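Local coordinates for protein putative ADP-Ribosyltransferase Scabin (Streptomyces scabiei 87.22, PDB 5EWK) that probably transfers ADP-ribose from NAD+ to a nucleophilic acceptor, as expected of a mono-ADP-ribosyltransferase, and here holds a phenanthridinone ligand, at residues S113-T118 with E160-G165. Numbering follows the deposited sequence.
With P34 (N~2~,N~2~-dimethyl-N~1~-(6-oxo-5,6-dihydrophenanthridin-2-yl)glycinamide), chain B.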
ATOM      1  N   SER A 113       4.799  -9.511  -8.746  1.00 29.99           N
ATOM      2  CA  SER A 113       4.094 -10.158  -7.660  1.00 28.58           C
ATOM      3  C   SER A 113       2.626  -9.766  -7.716  1.00 31.78           C
ATOM      4  O   SER A 113       2.252  -8.841  -8.462  1.00 27.71           O
ATOM      5  CB  SER A 113       4.698  -9.748  -6.318  1.00 27.18           C
ATOM      6  OG  SER A 113       4.081  -8.547  -5.870  1.00 26.10           O
ATOM      7  N   PRO A 114       1.779 -10.461  -6.953  1.00 26.59           N
ATOM      8  CA  PRO A 114       0.367 -10.078  -6.818  1.00 29.22           C
ATOM      9  C   PRO A 114       0.127  -8.961  -5.827  1.00 26.08           C
ATOM     10  O   PRO A 114      -1.031  -8.611  -5.594  1.00 30.41           O
ATOM     11  CB  PRO A 114      -0.277 -11.379  -6.316  1.00 36.79           C
ATOM     12  CG  PRO A 114       0.792 -11.965  -5.451  1.00 27.95           C
ATOM     13  CD  PRO A 114       2.074 -11.707  -6.218  1.00 28.51           C
ATOM     14  N   TYR A 115       1.183  -8.400  -5.248  1.00 23.69           N
ATOM     15  CA  TYR A 115       1.074  -7.454  -4.148  1.00 24.16           C
ATOM     16  C   TYR A 115       1.328  -6.024  -4.616  1.00 23.51           C
ATOM     17  O   TYR A 115       2.188  -5.769  -5.465  1.00 23.53           O
ATOM     18  CB  TYR A 115       2.082  -7.799  -3.045  1.00 23.77           C
ATOM     19  CG  TYR A 115       1.960  -9.195  -2.539  1.00 24.05           C
ATOM     20  CD1 TYR A 115       0.895  -9.573  -1.746  1.00 24.34           C
ATOM     21  CD2 TYR A 115       2.916 -10.157  -2.854  1.00 24.71           C
ATOM     22  CE1 TYR A 115       0.768 -10.876  -1.274  1.00 25.23           C
ATOM     23  CE2 TYR A 115       2.810 -11.452  -2.389  1.00 26.77           C
ATOM     24  CZ  TYR A 115       1.741 -11.815  -1.595  1.00 26.19           C
ATOM     25  OH  TYR A 115       1.622 -13.107  -1.133  1.00 29.20           O
ATOM     26  N   VAL A 116       0.598  -5.084  -4.040  1.00 20.43           N
ATOM     27  CA  VAL A 116       0.990  -3.677  -4.083  1.00 20.84           C
ATOM     28  C   VAL A 116       1.513  -3.288  -2.709  1.00 21.37           C
ATOM     29  O   VAL A 116       0.780  -3.381  -1.709  1.00 20.87           O
ATOM     30  CB  VAL A 116      -0.167  -2.755  -4.495  1.00 22.34           C
ATOM     31  CG1 VAL A 116       0.259  -1.280  -4.382  1.00 22.67           C
ATOM     32  CG2 VAL A 116      -0.621  -3.091  -5.939  1.00 26.06           C
ATOM     33  N   SER A 117       2.750  -2.799  -2.677  1.00 22.33           N
ATOM     34  CA  SER A 117       3.409  -2.438  -1.427  1.00 20.52           C
ATOM     35  C   SER A 117       3.009  -1.043  -0.978  1.00 17.50           C
ATOM     36  O   SER A 117       2.999  -0.094  -1.763  1.00 18.45           O
ATOM     37  CB  SER A 117       4.923  -2.478  -1.565  1.00 29.09           C
ATOM     38  OG  SER A 117       5.351  -3.796  -1.832  1.00 26.18           O
ATOM     39  N   THR A 118       2.714  -0.937   0.315  1.00 18.98           N
ATOM     40  CA  THR A 118       2.488   0.334   0.996  1.00 18.25           C
ATOM     41  C   THR A 118       3.288   0.317   2.293  1.00 17.38           C
ATOM     42  O   THR A 118       3.863  -0.708   2.684  1.00 16.82           O
ATOM     43  CB  THR A 118       1.002   0.560   1.306  1.00 18.60           C
ATOM     44  OG1 THR A 118       0.615  -0.328   2.348  1.00 19.66           O
ATOM     45  CG2 THR A 118       0.136   0.353   0.033  1.00 20.42           C
ATOM     46  N   GLU A 160       6.263  -2.326   5.978  1.00 19.57           N
ATOM     47  CA  GLU A 160       5.450  -2.503   4.796  1.00 17.63           C
ATOM     48  C   GLU A 160       4.132  -3.195   5.116  1.00 20.27           C
ATOM     49  O   GLU A 160       4.063  -4.086   5.970  1.00 21.98           O
ATOM     50  CB  GLU A 160       6.223  -3.337   3.765  1.00 19.55           C
ATOM     51  CG  GLU A 160       5.487  -3.548   2.475  1.00 20.72           C
ATOM     52  CD  GLU A 160       6.242  -4.393   1.459  1.00 28.46           C
ATOM     53  OE1 GLU A 160       7.457  -4.600   1.628  1.00 25.85           O
ATOM     54  OE2 GLU A 160       5.585  -4.818   0.485  1.00 29.79           O
ATOM     55  N   VAL A 161       3.094  -2.797   4.386  1.00 20.69           N
ATOM     56  CA  VAL A 161       1.827  -3.507   4.311  1.00 19.30           C
ATOM     57  C   VAL A 161       1.619  -3.846   2.836  1.00 20.77           C
ATOM     58  O   VAL A 161       1.626  -2.951   1.980  1.00 19.72           O
ATOM     59  CB  VAL A 161       0.658  -2.673   4.878  1.00 18.14           C
ATOM     60  CG1 VAL A 161      -0.670  -3.429   4.704  1.00 22.61           C
ATOM     61  CG2 VAL A 161       0.921  -2.325   6.343  1.00 20.11           C
ATOM     62  N   ALA A 162       1.448  -5.125   2.540  1.00 20.90           N
ATOM     63  CA  ALA A 162       1.366  -5.601   1.167  1.00 18.60           C
ATOM     64  C   ALA A 162      -0.081  -5.945   0.845  1.00 22.35           C
ATOM     65  O   ALA A 162      -0.691  -6.772   1.537  1.00 23.33           O
ATOM     66  CB  ALA A 162       2.253  -6.826   0.975  1.00 21.46           C
ATOM     67  N   PHE A 163      -0.622  -5.347  -0.220  1.00 20.15           N
ATOM     68  CA  PHE A 163      -2.031  -5.530  -0.548  1.00 24.26           C
ATOM     69  C   PHE A 163      -2.173  -6.554  -1.669  1.00 23.13           C
ATOM     70  O   PHE A 163      -1.866  -6.243  -2.842  1.00 23.30           O
ATOM     71  CB  PHE A 163      -2.689  -4.196  -0.932  1.00 20.44           C
ATOM     72  CG  PHE A 163      -3.128  -3.410   0.271  1.00 19.05           C
ATOM     73  CD1 PHE A 163      -4.394  -3.560   0.823  1.00 21.72           C
ATOM     74  CD2 PHE A 163      -2.218  -2.563   0.877  1.00 18.59           C
ATOM     75  CE1 PHE A 163      -4.742  -2.865   1.946  1.00 25.89           C
ATOM     76  CE2 PHE A 163      -2.571  -1.844   2.014  1.00 19.21           C
ATOM     77  CZ  PHE A 163      -3.825  -1.986   2.544  1.00 22.03           C
ATOM     78  N   PRO A 164      -2.599  -7.787  -1.378  1.00 23.32           N
ATOM     79  CA  PRO A 164      -2.792  -8.772  -2.452  1.00 23.31           C
ATOM     80  C   PRO A 164      -3.952  -8.362  -3.348  1.00 29.72           C
ATOM     81  O   PRO A 164      -5.054  -8.074  -2.878  1.00 28.49           O
ATOM     82  CB  PRO A 164      -3.075 -10.084  -1.708  1.00 26.40           C
ATOM     83  CG  PRO A 164      -2.847  -9.801  -0.252  1.00 27.85           C
ATOM     84  CD  PRO A 164      -3.050  -8.307  -0.073  1.00 26.38           C
ATOM     85  N   GLY A 165      -3.678  -8.282  -4.637  1.00 24.83           N
ATOM     86  CA  GLY A 165      -4.642  -7.805  -5.603  1.00 26.71           C
ATOM     87  C   GLY A 165      -4.703  -6.294  -5.715  1.00 24.65           C
ATOM     88  O   GLY A 165      -5.551  -5.771  -6.450  1.00 28.84           O
TER
HETATM   89  CAA P34 B 301       4.174  -2.445  -7.924  1.00 68.87           C
HETATM   90  N   P34 B 301       5.569  -2.248  -8.302  1.00 80.78           N
HETATM   91  CAB P34 B 301       5.641  -1.111  -9.178  1.00 82.30           C
HETATM   92  CA  P34 B 301       6.369  -1.982  -7.128  1.00 76.02           C
HETATM   93  C   P34 B 301       7.846  -2.426  -7.030  1.00 73.41           C
HETATM   94  O   P34 B 301       8.297  -3.277  -7.807  1.00 80.65           O
HETATM   95  NAM P34 B 301       8.599  -1.877  -6.019  1.00 57.16           N
HETATM   96  CAP P34 B 301       8.095  -0.889  -5.133  1.00 36.76           C
HETATM   97  CAK P34 B 301       8.059  -1.101  -3.752  1.00 26.20           C
HETATM   98  CAU P34 B 301       7.519  -0.076  -2.931  1.00 20.28           C
HETATM   99  CAT P34 B 301       7.430  -0.154  -1.465  1.00 21.95           C
HETATM  100  CAI P34 B 301       7.853  -1.277  -0.756  1.00 24.35           C
HETATM  101  CAF P34 B 301       7.752  -1.305   0.619  1.00 22.45           C
HETATM  102  CAE P34 B 301       7.175  -0.243   1.328  1.00 21.91           C
HETATM  103  CAH P34 B 301       6.737   0.882   0.622  1.00 20.94           C
HETATM  104  CAS P34 B 301       6.853   0.918  -0.757  1.00 19.59           C
HETATM  105  CAQ P34 B 301       6.418   2.144  -1.432  1.00 19.10           C
HETATM  106  OAD P34 B 301       5.920   3.109  -0.843  1.00 19.62           O
HETATM  107  NAN P34 B 301       6.523   2.171  -2.779  1.00 20.00           N
HETATM  108  CAR P34 B 301       7.074   1.096  -3.534  1.00 23.31           C
HETATM  109  CAJ P34 B 301       7.116   1.282  -4.919  1.00 28.69           C
HETATM  110  CAG P34 B 301       7.654   0.292  -5.683  1.00 32.60           C
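With CG of Glu160 anti to the backbone N (chi1 -178°) and the chain extended beyond it, the carboxylate reaches past Thr118 to Ser117, whose OG lies anti to its own carbonyl carbon (chi1 -64°). The hydroxyl gives a short hydrogen bond, Ser117 OG to Glu160 OE2 2.5 Å, approaching from above the carboxylate plane. Tyr106 OH is a second partner of Ser117 OG, and Tyr106 and Val107 on helix 103-108 pack on Glu160. The other carboxylate oxygen and the serine methylene meet the phenanthridinone of P34: Glu160 OE1 is 3.5 Å from CAF and Ser117 CB 3.3 Å from CAI. The two residues belong to strands 115-118 and 160-164, which run antiparallel. Val116 and Phe163 exchange two backbone bonds, as do Thr118 and Val161, and Gly165 N extends the pairing to Pro114 O (2.8 Å). Val161 O takes two donors from opposite faces of its carbonyl plane, Thr118 N and Thr118 OG1, each at 2.8 Å. The hydroxyl bond also sets Thr118 OG1 at the edge of the Phe163 ring, in its plane and 3.5 Å from Phe163 CE2, while CG2 lies near CD2. On the face shared with Ser117 and Ala162, the Tyr115 ring leans against Pro164, CE1 to CG 3.9 Å, and its OH is bonded to Tyr101 O. Ser117 O also binds Arg77 of strand 75-79. This grouping of Arg77, Ser117, a serine opening the STT motif of strand 115-119, and Glu160 beside an occupied pocket is consistent with the R-S-E active site of ADP-ribosyltransferases.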